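Transcriptional regulator, SorC family (Enterococcus faecalis, PDB 2O0M) probably acts as a DNA-binding transcriptional regulator of the SorC family whose activity answers to a carbohydrate bound by its sugar-binding domain. Local coordinates at residues G142-A147 and R169-V174; N202-Y207 and Q227-L232; H235-V240 and I300-A305. All coordinates share one frame; numbering follows the deposited sequence.

From the N terminus, contact 1 comes first: strand 142-147 leads through helix 152-159 to the parallel strand 169-174, closing a loop of 21 residues. Contact 2 follows in series, joining the loop that follows strand 202-203 to helix 224-234 across 19 residues. Contact 3 opens just beyond that helix and closes the longest excursion, 59 residues, when strand 302-306 returns beside strand 238-245. None of the three encloses or crosses another. All meet on one sheet: strand 202-203 bonds to strand 169-175 of contact 1, whose other strand, 142-148, pairs with 238-245 of contact 3.

Contact 1: residues G142-A147 and R169-V174; sequences GENTIA and RHNLFV
With CG anti to the carbonyl carbon (chi1 -53°) and the chain bent at chi2 (-66°), Glu143 brings CD beside the side chain of His170, whose own CG is likewise anti to the carbonyl carbon (chi1 -52°). His170 ND1 donates to the syn side of Glu143 OE2 at 2.7 Å, and the acceptor lies almost in the ring plane. His170 NE2 makes a weak hydrogen bond to Glu167 O, and the two acceptors together would probably favour a protonated imidazole. Water 1 bridges Glu143 OE1 (3.0 Å) and His170 O (2.9 Å).

Farther along, Thr145 CG2 meets Val174 CG2 at 3.8 Å on the face that also carries Leu172, where beta-branched residues suit an extended backbone. On the face of Asn144 and Asn171, Ile146 lies alongside Phe173: its CB is 3.8 Å from Phe173 CD1, while its CD1 rests over the ring as a CH-pi contact, offset toward the rim. Helix 188-199 packs against this phenyl group. Arg169 sends its guanidinium elsewhere, to Leu164 O, Leu139 O and Asn136 OD1.

Between the two faces, six residue pairs run in parallel register, with bonds such as Ile146 N to Leu172 O at 2.8 Å. Together with helix 152-159, the two strands form a beta-alpha-beta unit of the Rossmann-like sugar-binding domain.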
ATOM      1  N   GLY A 142      18.989   9.666   9.116  1.00 17.90           N
ATOM      2  CA  GLY A 142      18.102  10.244  10.113  1.00 17.95           C
ATOM      3  C   GLY A 142      16.994   9.274  10.476  1.00 17.95           C
ATOM      4  O   GLY A 142      17.157   8.058  10.348  1.00 18.68           O
ATOM      5  N   GLU A 143      15.873   9.819  10.933  1.00 17.76           N
ATOM      6  CA  GLU A 143      14.748   9.012  11.394  1.00 17.46           C
ATOM      7  C   GLU A 143      13.636   9.041  10.349  1.00 16.87           C
ATOM      8  O   GLU A 143      13.013  10.080  10.125  1.00 17.12           O
ATOM      9  CB  GLU A 143      14.207   9.530  12.728  1.00 18.34           C
ATOM     10  CG  GLU A 143      15.262   9.687  13.821  1.00 21.52           C
ATOM     11  CD  GLU A 143      15.857   8.382  14.270  1.00 25.72           C
ATOM     12  OE1 GLU A 143      15.085   7.426  14.505  1.00 28.77           O
ATOM     13  OE2 GLU A 143      17.104   8.319  14.412  1.00 29.10           O
ATOM     14  N   ASN A 144      13.402   7.900   9.710  1.00 14.85           N
ATOM     15  CA  ASN A 144      12.335   7.774   8.721  1.00 14.13           C
ATOM     16  C   ASN A 144      11.163   7.010   9.298  1.00 12.69           C
ATOM     17  O   ASN A 144      11.356   6.079  10.076  1.00 12.72           O
ATOM     18  CB  ASN A 144      12.854   7.022   7.500  1.00 12.85           C
ATOM     19  CG  ASN A 144      14.074   7.676   6.889  1.00 13.80           C
ATOM     20  OD1 ASN A 144      15.149   7.056   6.764  1.00 15.25           O
ATOM     21  ND2 ASN A 144      13.925   8.930   6.515  1.00 12.84           N
ATOM     22  N   THR A 145       9.955   7.423   8.922  1.00 11.94           N
ATOM     23  CA  THR A 145       8.739   6.693   9.262  1.00 11.77           C
ATOM     24  C   THR A 145       8.061   6.262   7.956  1.00 11.68           C
ATOM     25  O   THR A 145       7.720   7.096   7.114  1.00 10.73           O
ATOM     26  CB  THR A 145       7.811   7.529  10.138  1.00 12.51           C
ATOM     27  OG1 THR A 145       8.488   7.857  11.361  1.00 14.28           O
ATOM     28  CG2 THR A 145       6.508   6.785  10.442  1.00 12.50           C
ATOM     29  N   ILE A 146       7.924   4.947   7.801  1.00 11.09           N
ATOM     30  CA  ILE A 146       7.348   4.326   6.619  1.00 10.97           C
ATOM     31  C   ILE A 146       5.990   3.737   6.977  1.00 10.62           C
ATOM     32  O   ILE A 146       5.901   2.795   7.767  1.00 11.08           O
ATOM     33  CB  ILE A 146       8.242   3.211   6.062  1.00 11.18           C
ATOM     34  CG1 ILE A 146       9.640   3.741   5.743  1.00 12.65           C
ATOM     35  CG2 ILE A 146       7.622   2.592   4.813  1.00 11.32           C
ATOM     36  CD1 ILE A 146      10.648   3.532   6.843  1.00 14.84           C
ATOM     37  N   ALA A 147       4.942   4.307   6.393  1.00  9.99           N
ATOM     38  CA  ALA A 147       3.576   3.869   6.626  1.00  9.67           C
ATOM     39  C   ALA A 147       3.193   2.872   5.545  1.00  9.46           C
ATOM     40  O   ALA A 147       3.353   3.136   4.353  1.00  9.68           O
ATOM     41  CB  ALA A 147       2.645   5.028   6.622  1.00 10.60           C
ATOM     42  N   ARG A 169      20.968   5.728   9.581  1.00 18.85           N
ATOM     43  CA  ARG A 169      19.588   5.661   9.078  1.00 18.31           C
ATOM     44  C   ARG A 169      18.745   4.702   9.909  1.00 17.48           C
ATOM     45  O   ARG A 169      19.015   3.493   9.940  1.00 17.05           O
ATOM     46  CB  ARG A 169      19.538   5.231   7.608  1.00 17.85           C
ATOM     47  CG  ARG A 169      18.103   5.326   7.031  1.00 17.75           C
ATOM     48  CD  ARG A 169      18.084   5.120   5.538  1.00 16.86           C
ATOM     49  NE  ARG A 169      18.565   3.788   5.173  1.00 15.08           N
ATOM     50  CZ  ARG A 169      18.905   3.418   3.945  1.00 13.97           C
ATOM     51  NH1 ARG A 169      18.826   4.284   2.941  1.00 14.08           N
ATOM     52  NH2 ARG A 169      19.350   2.190   3.707  1.00 16.38           N
ATOM     53  N   HIS A 170      17.728   5.253  10.566  1.00 16.92           N
ATOM     54  CA  HIS A 170      16.860   4.469  11.430  1.00 17.05           C
ATOM     55  C   HIS A 170      15.443   4.523  10.908  1.00 15.76           C
ATOM     56  O   HIS A 170      14.817   5.583  10.915  1.00 15.52           O
ATOM     57  CB  HIS A 170      16.922   4.975  12.862  1.00 18.23           C
ATOM     58  CG  HIS A 170      18.317   5.082  13.383  1.00 20.40           C
ATOM     59  ND1 HIS A 170      18.768   6.172  14.096  1.00 24.21           N
ATOM     60  CD2 HIS A 170      19.379   4.253  13.249  1.00 22.66           C
ATOM     61  CE1 HIS A 170      20.042   5.996  14.402  1.00 23.84           C
ATOM     62  NE2 HIS A 170      20.436   4.839  13.902  1.00 24.03           N
ATOM     63  N   ASN A 171      14.934   3.367  10.488  1.00 14.46           N
ATOM     64  CA  ASN A 171      13.596   3.279   9.898  1.00 13.92           C
ATOM     65  C   ASN A 171      12.572   2.683  10.847  1.00 13.78           C
ATOM     66  O   ASN A 171      12.811   1.631  11.445  1.00 13.96           O
ATOM     67  CB  ASN A 171      13.652   2.432   8.629  1.00 13.68           C
ATOM     68  CG  ASN A 171      14.676   2.934   7.632  1.00 13.41           C
ATOM     69  OD1 ASN A 171      15.487   2.154   7.108  1.00 16.23           O
ATOM     70  ND2 ASN A 171      14.649   4.232   7.357  1.00 10.79           N
ATOM     71  N   LEU A 172      11.430   3.360  10.965  1.00 13.61           N
ATOM     72  CA  LEU A 172      10.292   2.900  11.747  1.00 13.20           C
ATOM     73  C   LEU A 172       9.118   2.596  10.801  1.00 12.59           C
ATOM     74  O   LEU A 172       8.736   3.447   9.987  1.00 12.81           O
ATOM     75  CB  LEU A 172       9.873   3.975  12.740  1.00 13.69           C
ATOM     76  CG  LEU A 172       8.685   3.673  13.640  1.00 14.14           C
ATOM     77  CD1 LEU A 172       9.045   2.609  14.649  1.00 16.01           C
ATOM     78  CD2 LEU A 172       8.196   4.933  14.316  1.00 15.70           C
ATOM     79  N   PHE A 173       8.543   1.406  10.935  1.00 11.75           N
ATOM     80  CA  PHE A 173       7.403   0.991  10.121  1.00 11.85           C
ATOM     81  C   PHE A 173       6.124   1.026  10.948  1.00 11.37           C
ATOM     82  O   PHE A 173       6.083   0.528  12.080  1.00 11.52           O
ATOM     83  CB  PHE A 173       7.617  -0.405   9.512  1.00 12.04           C
ATOM     84  CG  PHE A 173       8.806  -0.491   8.603  1.00 11.50           C
ATOM     85  CD1 PHE A 173       8.669  -0.349   7.228  1.00 11.86           C
ATOM     86  CD2 PHE A 173      10.086  -0.652   9.136  1.00 11.11           C
ATOM     87  CE1 PHE A 173       9.785  -0.432   6.386  1.00 14.08           C
ATOM     88  CE2 PHE A 173      11.215  -0.723   8.300  1.00 12.56           C
ATOM     89  CZ  PHE A 173      11.054  -0.594   6.922  1.00 13.22           C
ATOM     90  N   VAL A 174       5.091   1.633  10.377  1.00 10.32           N
ATOM     91  CA  VAL A 174       3.799   1.723  11.004  1.00 10.62           C
ATOM     92  C   VAL A 174       2.729   1.431   9.960  1.00 10.26           C
ATOM     93  O   VAL A 174       2.943   1.647   8.762  1.00  9.67           O
ATOM     94  CB  VAL A 174       3.563   3.135  11.582  1.00 10.91           C
ATOM     95  CG1 VAL A 174       4.544   3.413  12.703  1.00 11.91           C
ATOM     96  CG2 VAL A 174       3.676   4.215  10.499  1.00 11.29           C
TER
HETATM   97  O   HOH W   1      12.890   6.123  12.972  1.00 25.66           O

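Contact 2: residues N202-Y207 and Q227-L232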
ATOM      1  N   ASN A 202      12.550  -0.913  13.086  1.00 14.08           N
ATOM      2  CA  ASN A 202      11.611  -1.051  14.166  1.00 13.82           C
ATOM      3  C   ASN A 202      10.197  -0.816  13.675  1.00 13.62           C
ATOM      4  O   ASN A 202       9.998  -0.306  12.577  1.00 12.76           O
ATOM      5  CB  ASN A 202      11.969  -0.064  15.271  1.00 14.10           C
ATOM      6  CG  ASN A 202      13.177  -0.512  16.059  1.00 14.41           C
ATOM      7  OD1 ASN A 202      13.074  -1.422  16.880  1.00 16.53           O
ATOM      8  ND2 ASN A 202      14.334   0.086  15.786  1.00 16.39           N
ATOM      9  N   TYR A 203       9.221  -1.199  14.488  1.00 13.50           N
ATOM     10  CA  TYR A 203       7.822  -0.970  14.152  1.00 13.86           C
ATOM     11  C   TYR A 203       7.052  -0.494  15.352  1.00 14.09           C
ATOM     12  O   TYR A 203       7.469  -0.685  16.507  1.00 14.27           O
ATOM     13  CB  TYR A 203       7.163  -2.224  13.558  1.00 13.70           C
ATOM     14  CG  TYR A 203       6.855  -3.336  14.550  1.00 13.39           C
ATOM     15  CD1 TYR A 203       5.583  -3.476  15.089  1.00 14.56           C
ATOM     16  CD2 TYR A 203       7.826  -4.265  14.915  1.00 12.46           C
ATOM     17  CE1 TYR A 203       5.288  -4.497  15.982  1.00 14.08           C
ATOM     18  CE2 TYR A 203       7.541  -5.297  15.801  1.00 13.36           C
ATOM     19  CZ  TYR A 203       6.265  -5.395  16.344  1.00 13.82           C
ATOM     20  OH  TYR A 203       5.954  -6.399  17.233  1.00 13.64           O
ATOM     21  N   ARG A 204       5.929   0.147  15.066  1.00 14.32           N
ATOM     22  CA  ARG A 204       4.930   0.445  16.069  1.00 14.47           C
ATOM     23  C   ARG A 204       3.566   0.059  15.521  1.00 14.12           C
ATOM     24  O   ARG A 204       3.114   0.615  14.531  1.00 13.03           O
ATOM     25  CB  ARG A 204       4.969   1.924  16.443  1.00 15.01           C
ATOM     26  CG  ARG A 204       6.216   2.317  17.229  1.00 17.42           C
ATOM     27  CD  ARG A 204       6.169   1.787  18.646  1.00 21.11           C
ATOM     28  NE  ARG A 204       5.119   2.429  19.423  1.00 23.73           N
ATOM     29  CZ  ARG A 204       5.219   3.628  19.984  1.00 26.00           C
ATOM     30  NH1 ARG A 204       6.328   4.351  19.876  1.00 28.23           N
ATOM     31  NH2 ARG A 204       4.194   4.104  20.667  1.00 26.78           N
ATOM     32  N   ALA A 205       2.931  -0.911  16.166  1.00 14.06           N
ATOM     33  CA  ALA A 205       1.611  -1.362  15.764  1.00 14.21           C
ATOM     34  C   ALA A 205       0.584  -0.354  16.228  1.00 14.03           C
ATOM     35  O   ALA A 205       0.765   0.305  17.248  1.00 14.68           O
ATOM     36  CB  ALA A 205       1.309  -2.731  16.340  1.00 14.47           C
ATOM     37  N   LEU A 206      -0.489  -0.223  15.459  1.00 14.20           N
ATOM     38  CA  LEU A 206      -1.617   0.591  15.842  1.00 14.57           C
ATOM     39  C   LEU A 206      -2.632  -0.380  16.408  1.00 15.45           C
ATOM     40  O   LEU A 206      -3.145  -1.238  15.688  1.00 14.41           O
ATOM     41  CB  LEU A 206      -2.176   1.335  14.631  1.00 13.95           C
ATOM     42  CG  LEU A 206      -3.447   2.153  14.854  1.00 14.17           C
ATOM     43  CD1 LEU A 206      -3.227   3.291  15.833  1.00 13.59           C
ATOM     44  CD2 LEU A 206      -3.911   2.691  13.524  1.00 14.75           C
ATOM     45  N   TYR A 207      -2.897  -0.274  17.704  1.00 16.98           N
ATOM     46  CA  TYR A 207      -3.655  -1.312  18.392  1.00 18.47           C
ATOM     47  C   TYR A 207      -5.141  -1.015  18.287  1.00 18.67           C
ATOM     48  O   TYR A 207      -5.836  -0.756  19.262  1.00 18.95           O
ATOM     49  CB  TYR A 207      -3.123  -1.506  19.820  1.00 20.63           C
ATOM     50  CG  TYR A 207      -1.885  -2.385  19.819  1.00 22.21           C
ATOM     51  CD1 TYR A 207      -0.631  -1.883  20.088  1.00 23.66           C
ATOM     52  CD2 TYR A 207      -1.973  -3.731  19.512  1.00 23.39           C
ATOM     53  CE1 TYR A 207       0.500  -2.711  20.077  1.00 23.49           C
ATOM     54  CE2 TYR A 207      -0.831  -4.575  19.495  1.00 24.57           C
ATOM     55  CZ  TYR A 207       0.391  -4.056  19.772  1.00 24.96           C
ATOM     56  OH  TYR A 207       1.485  -4.915  19.738  1.00 25.92           O
ATOM     57  N   GLN A 227      -2.905   7.624  20.205  1.00 19.55           N
ATOM     58  CA  GLN A 227      -2.652   8.951  19.641  1.00 20.39           C
ATOM     59  C   GLN A 227      -1.221   9.074  19.160  1.00 19.94           C
ATOM     60  O   GLN A 227      -0.951   9.676  18.118  1.00 19.57           O
ATOM     61  CB  GLN A 227      -2.904  10.043  20.691  1.00 20.48           C
ATOM     62  CG  GLN A 227      -4.357  10.249  21.085  1.00 22.37           C
ATOM     63  CD  GLN A 227      -4.510  11.139  22.324  1.00 22.88           C
ATOM     64  OE1 GLN A 227      -3.517  11.558  22.941  1.00 26.91           O
ATOM     65  NE2 GLN A 227      -5.757  11.429  22.697  1.00 24.97           N
ATOM     66  N   GLU A 228      -0.308   8.508  19.940  1.00 19.85           N
ATOM     67  CA  GLU A 228       1.112   8.554  19.645  1.00 19.95           C
ATOM     68  C   GLU A 228       1.380   7.887  18.302  1.00 18.86           C
ATOM     69  O   GLU A 228       2.104   8.429  17.478  1.00 18.39           O
ATOM     70  CB  GLU A 228       1.876   7.856  20.760  1.00 20.15           C
ATOM     71  CG  GLU A 228       3.380   7.876  20.653  1.00 22.01           C
ATOM     72  CD  GLU A 228       4.035   7.494  21.973  1.00 23.10           C
ATOM     73  OE1 GLU A 228       3.596   8.009  23.030  1.00 28.33           O
ATOM     74  OE2 GLU A 228       4.980   6.682  21.959  1.00 28.59           O
ATOM     75  N   VAL A 229       0.767   6.730  18.079  1.00 18.23           N
ATOM     76  CA  VAL A 229       0.959   6.031  16.807  1.00 17.86           C
ATOM     77  C   VAL A 229       0.275   6.764  15.645  1.00 17.15           C
ATOM     78  O   VAL A 229       0.861   6.877  14.563  1.00 16.80           O
ATOM     79  CB  VAL A 229       0.551   4.544  16.883  1.00 17.58           C
ATOM     80  CG1 VAL A 229       0.732   3.860  15.513  1.00 17.80           C
ATOM     81  CG2 VAL A 229       1.395   3.831  17.934  1.00 18.02           C
ATOM     82  N   LEU A 230      -0.936   7.283  15.858  1.00 16.49           N
ATOM     83  CA  LEU A 230      -1.615   8.082  14.828  1.00 16.76           C
ATOM     84  C   LEU A 230      -0.779   9.304  14.447  1.00 17.03           C
ATOM     85  O   LEU A 230      -0.713   9.679  13.280  1.00 16.65           O
ATOM     86  CB  LEU A 230      -3.029   8.494  15.259  1.00 16.76           C
ATOM     87  CG  LEU A 230      -4.050   7.353  15.352  1.00 16.16           C
ATOM     88  CD1 LEU A 230      -5.327   7.865  16.003  1.00 17.48           C
ATOM     89  CD2 LEU A 230      -4.342   6.724  13.978  1.00 16.79           C
ATOM     90  N   THR A 231      -0.107   9.900  15.426  1.00 17.17           N
ATOM     91  CA  THR A 231       0.761  11.041  15.151  1.00 17.48           C
ATOM     92  C   THR A 231       1.984  10.615  14.335  1.00 17.49           C
ATOM     93  O   THR A 231       2.344  11.290  13.372  1.00 17.71           O
ATOM     94  CB  THR A 231       1.162  11.755  16.459  1.00 17.83           C
ATOM     95  OG1 THR A 231      -0.026  12.257  17.080  1.00 17.33           O
ATOM     96  CG2 THR A 231       2.113  12.916  16.202  1.00 18.06           C
ATOM     97  N   LEU A 232       2.599   9.491  14.700  1.00 17.48           N
ATOM     98  CA  LEU A 232       3.722   8.941  13.934  1.00 17.71           C
ATOM     99  C   LEU A 232       3.306   8.735  12.484  1.00 17.28           C
ATOM    100  O   LEU A 232       4.025   9.116  11.552  1.00 17.51           O
ATOM    101  CB  LEU A 232       4.218   7.620  14.531  1.00 18.02           C
ATOM    102  CG  LEU A 232       5.038   7.734  15.824  1.00 19.25           C
ATOM    103  CD1 LEU A 232       5.137   6.389  16.534  1.00 20.57           C
ATOM    104  CD2 LEU A 232       6.421   8.290  15.533  1.00 21.49           C
TER
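Arg204 lays one face of its guanidinium over Leu232 CD1, which sits 4.1 Å from Arg204 NH1, offset toward the rim of the flat group. The two side chains cross at about a right angle. At its edge the same group meets Glu228: Arg204 NH2 gives a salt-bridge hydrogen bond to Glu228 OE2 at 3.0 Å, and NH1 adds a weak one to the same oxygen. The acceptor lies in the guanidinium plane, the donor stands above the carboxylate plane, and the two planes are 80° apart. Arginine fits here because it offers an apolar face to leucine and N-H groups at the rim to a carboxylate. Glu228 reaches out from the helix with CG anti to the backbone N (chi1 -177°) and an extended chain beyond.

Helix 224-234 thus packs beside the loop that leaves strand 202-203, an end strand of the Rossmann-like sheet, and covers part of the sheet as helices do in an alpha/beta fold. Arg204 also touches Leu172 and Val174 of the neighbouring strand 169-175: its aliphatic part lies on the sheet while its guanidinium meets the helix.

Below the charged pair the contact becomes apolar. Val229, compact enough to approach the backbone, places CG2 3.6 Å from Ala205 O and turns CG1 toward Leu206 CB at 4.0 Å. Leu206 crosses Leu230 obliquely. Leucine has the length for this place, since Leu206 CD1 spans two helix residues, lying 4.0 Å from Val229 CG1 and 4.1 Å from Leu230 CD2.

Contact 3: residues H235-V240 and I300-A305; sequences HANCVV and IPYVVA
Ile300 drives CD1 against Val239 CG2 at 3.4 Å, closer than carbons normally pack, with the two side chains crossing at about a right angle. This is the tight side of a parallel strand pair in the Rossmann-like sheet, where 238-240 and 302-305 run side by side with their short axes 4° apart; Ile300 stands just ahead of its strand, on the side of Val239. Ile300 CG2, anti to the backbone N (chi1 of CG1 -64°), drops onto the chain at Asn237, 3.4 Å from Asn237 O. Isoleucine suits the place because its two branches divide the work: CG2 covers the backbone while CD1 reaches the valine. Phe273 and Leu297 also touch Val239, burying it further.

Along the strands the packing stays close but regular. Val239 N donates to Tyr302 O, and Val239 O accepts from Val304 N, both at 2.9 Å, so the one valine makes both of the strong bonds across the pair. Beta-branched Val239, Val240, Val303 and Val304 fit the extended backbone. On the other face, apolar residues suit helix 122-138: Leu135 packs on Cys238, and Leu131 on Val240 and Val304. There Cys238 SG meets Tyr302 CB at 4.0 Å.

The looser side lies at Pro301 and Asn237. Pro301 is exposed to solvent; its CG and CD each lie 3.4 Å from Asn237 O, but the side chains come only to 4.2 Å, Asn237 CB to Pro301 CG. Tyr302 is partly exposed, with Pro301 CB over its ring centre and Leu138 and Pro140 also touching it. Tyr302 N makes only a weak bond to Asn237 O. That carbonyl oxygen also lies obliquely against the tyrosine ring, 3.3 Å from Tyr302 CD2.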
ATOM      1  N   HIS A 235       3.121  11.845  10.353  1.00 17.13           N
ATOM      2  CA  HIS A 235       4.415  12.416   9.987  1.00 17.00           C
ATOM      3  C   HIS A 235       5.262  11.488   9.124  1.00 15.93           C
ATOM      4  O   HIS A 235       6.447  11.737   8.926  1.00 16.32           O
ATOM      5  CB  HIS A 235       5.193  12.810  11.241  1.00 17.93           C
ATOM      6  CG  HIS A 235       4.544  13.910  12.014  1.00 21.03           C
ATOM      7  ND1 HIS A 235       4.336  15.163  11.483  1.00 23.92           N
ATOM      8  CD2 HIS A 235       4.040  13.942  13.270  1.00 23.91           C
ATOM      9  CE1 HIS A 235       3.739  15.925  12.386  1.00 25.00           C
ATOM     10  NE2 HIS A 235       3.548  15.206  13.477  1.00 25.23           N
ATOM     11  N   ALA A 236       4.662  10.432   8.577  1.00 14.59           N
ATOM     12  CA  ALA A 236       5.410   9.516   7.719  1.00 13.67           C
ATOM     13  C   ALA A 236       6.025  10.278   6.542  1.00 12.67           C
ATOM     14  O   ALA A 236       5.378  11.124   5.947  1.00 13.17           O
ATOM     15  CB  ALA A 236       4.510   8.431   7.203  1.00 13.12           C
ATOM     16  N   ASN A 237       7.277   9.977   6.226  1.00 12.01           N
ATOM     17  CA  ASN A 237       7.918  10.521   5.016  1.00 12.01           C
ATOM     18  C   ASN A 237       7.991   9.506   3.863  1.00 11.18           C
ATOM     19  O   ASN A 237       8.489   9.816   2.792  1.00 11.62           O
ATOM     20  CB  ASN A 237       9.309  11.116   5.320  1.00 12.19           C
ATOM     21  CG  ASN A 237      10.327  10.091   5.803  1.00 13.24           C
ATOM     22  OD1 ASN A 237       9.991   9.117   6.487  1.00 14.77           O
ATOM     23  ND2 ASN A 237      11.603  10.336   5.472  1.00 14.45           N
ATOM     24  N   CYS A 238       7.466   8.306   4.096  1.00 10.80           N
ATOM     25  CA  CYS A 238       7.387   7.271   3.078  1.00 10.46           C
ATOM     26  C   CYS A 238       6.092   6.473   3.256  1.00 10.00           C
ATOM     27  O   CYS A 238       5.644   6.245   4.394  1.00  9.79           O
ATOM     28  CB  CYS A 238       8.608   6.373   3.189  1.00 10.52           C
ATOM     29  SG  CYS A 238       8.698   5.003   2.032  1.00 12.08           S
ATOM     30  N   VAL A 239       5.475   6.098   2.134  1.00  9.74           N
ATOM     31  CA  VAL A 239       4.310   5.221   2.140  1.00  9.80           C
ATOM     32  C   VAL A 239       4.521   4.131   1.103  1.00  9.18           C
ATOM     33  O   VAL A 239       4.925   4.417  -0.015  1.00 10.08           O
ATOM     34  CB  VAL A 239       3.006   5.978   1.836  1.00 10.18           C
ATOM     35  CG1 VAL A 239       1.804   5.025   1.795  1.00 12.11           C
ATOM     36  CG2 VAL A 239       2.741   7.032   2.892  1.00 11.53           C
ATOM     37  N   VAL A 240       4.227   2.895   1.486  1.00  8.97           N
ATOM     38  CA  VAL A 240       4.294   1.755   0.567  1.00  9.00           C
ATOM     39  C   VAL A 240       2.966   1.009   0.628  1.00  9.03           C
ATOM     40  O   VAL A 240       2.438   0.732   1.714  1.00  9.19           O
ATOM     41  CB  VAL A 240       5.463   0.782   0.866  1.00  9.13           C
ATOM     42  CG1 VAL A 240       5.558  -0.236  -0.234  1.00 10.53           C
ATOM     43  CG2 VAL A 240       6.763   1.539   1.017  1.00  9.61           C
ATOM     44  N   ILE A 300       3.992  13.607   0.710  1.00 15.17           N
ATOM     45  CA  ILE A 300       4.958  12.627   1.218  1.00 14.55           C
ATOM     46  C   ILE A 300       6.001  12.393   0.129  1.00 12.98           C
ATOM     47  O   ILE A 300       5.642  12.071  -0.991  1.00 12.28           O
ATOM     48  CB  ILE A 300       4.257  11.307   1.612  1.00 14.21           C
ATOM     49  CG1 ILE A 300       3.299  11.569   2.780  1.00 15.87           C
ATOM     50  CG2 ILE A 300       5.261  10.246   1.996  1.00 15.10           C
ATOM     51  CD1 ILE A 300       2.462  10.406   3.157  1.00 15.67           C
ATOM     52  N   PRO A 301       7.302  12.592   0.442  1.00 12.09           N
ATOM     53  CA  PRO A 301       8.323  12.508  -0.615  1.00 12.19           C
ATOM     54  C   PRO A 301       8.435  11.157  -1.297  1.00 11.29           C
ATOM     55  O   PRO A 301       8.616  11.103  -2.507  1.00 12.27           O
ATOM     56  CB  PRO A 301       9.638  12.866   0.104  1.00 11.90           C
ATOM     57  CG  PRO A 301       9.349  12.882   1.532  1.00 13.23           C
ATOM     58  CD  PRO A 301       7.868  12.969   1.745  1.00 12.20           C
ATOM     59  N   TYR A 302       8.305  10.076  -0.530  1.00 11.23           N
ATOM     60  CA  TYR A 302       8.635   8.742  -1.039  1.00 11.26           C
ATOM     61  C   TYR A 302       7.376   7.872  -1.004  1.00 10.78           C
ATOM     62  O   TYR A 302       6.928   7.437   0.052  1.00 11.08           O
ATOM     63  CB  TYR A 302       9.790   8.135  -0.237  1.00 11.91           C
ATOM     64  CG  TYR A 302      10.940   9.106  -0.118  1.00 12.31           C
ATOM     65  CD1 TYR A 302      11.562   9.609  -1.253  1.00 12.89           C
ATOM     66  CD2 TYR A 302      11.343   9.591   1.116  1.00 13.91           C
ATOM     67  CE1 TYR A 302      12.604  10.536  -1.155  1.00 13.28           C
ATOM     68  CE2 TYR A 302      12.384  10.512   1.226  1.00 12.89           C
ATOM     69  CZ  TYR A 302      12.997  10.991   0.086  1.00 14.59           C
ATOM     70  OH  TYR A 302      14.032  11.914   0.190  1.00 15.90           O
ATOM     71  N   VAL A 303       6.781   7.681  -2.174  1.00 10.58           N
ATOM     72  CA  VAL A 303       5.520   6.978  -2.300  1.00 10.60           C
ATOM     73  C   VAL A 303       5.749   5.848  -3.280  1.00 10.41           C
ATOM     74  O   VAL A 303       6.127   6.097  -4.409  1.00 10.78           O
ATOM     75  CB  VAL A 303       4.398   7.907  -2.798  1.00 10.99           C
ATOM     76  CG1 VAL A 303       3.090   7.132  -2.919  1.00 11.02           C
ATOM     77  CG2 VAL A 303       4.215   9.080  -1.843  1.00 11.89           C
ATOM     78  N   VAL A 304       5.514   4.613  -2.834  1.00  9.55           N
ATOM     79  CA  VAL A 304       5.790   3.456  -3.657  1.00 10.06           C
ATOM     80  C   VAL A 304       4.555   2.580  -3.695  1.00  9.75           C
ATOM     81  O   VAL A 304       4.110   2.094  -2.646  1.00  9.43           O
ATOM     82  CB  VAL A 304       6.992   2.649  -3.119  1.00  9.51           C
ATOM     83  CG1 VAL A 304       7.338   1.512  -4.072  1.00  9.81           C
ATOM     84  CG2 VAL A 304       8.207   3.550  -2.920  1.00 10.69           C
ATOM     85  N   ALA A 305       4.026   2.386  -4.902  1.00  9.50           N
ATOM     86  CA  ALA A 305       2.929   1.455  -5.161  1.00  9.64           C
ATOM     87  C   ALA A 305       3.528   0.161  -5.734  1.00  9.64           C
ATOM     88  O   ALA A 305       4.375   0.197  -6.634  1.00 10.35           O
ATOM     89  CB  ALA A 305       1.960   2.033  -6.143  1.00  9.63           C
TER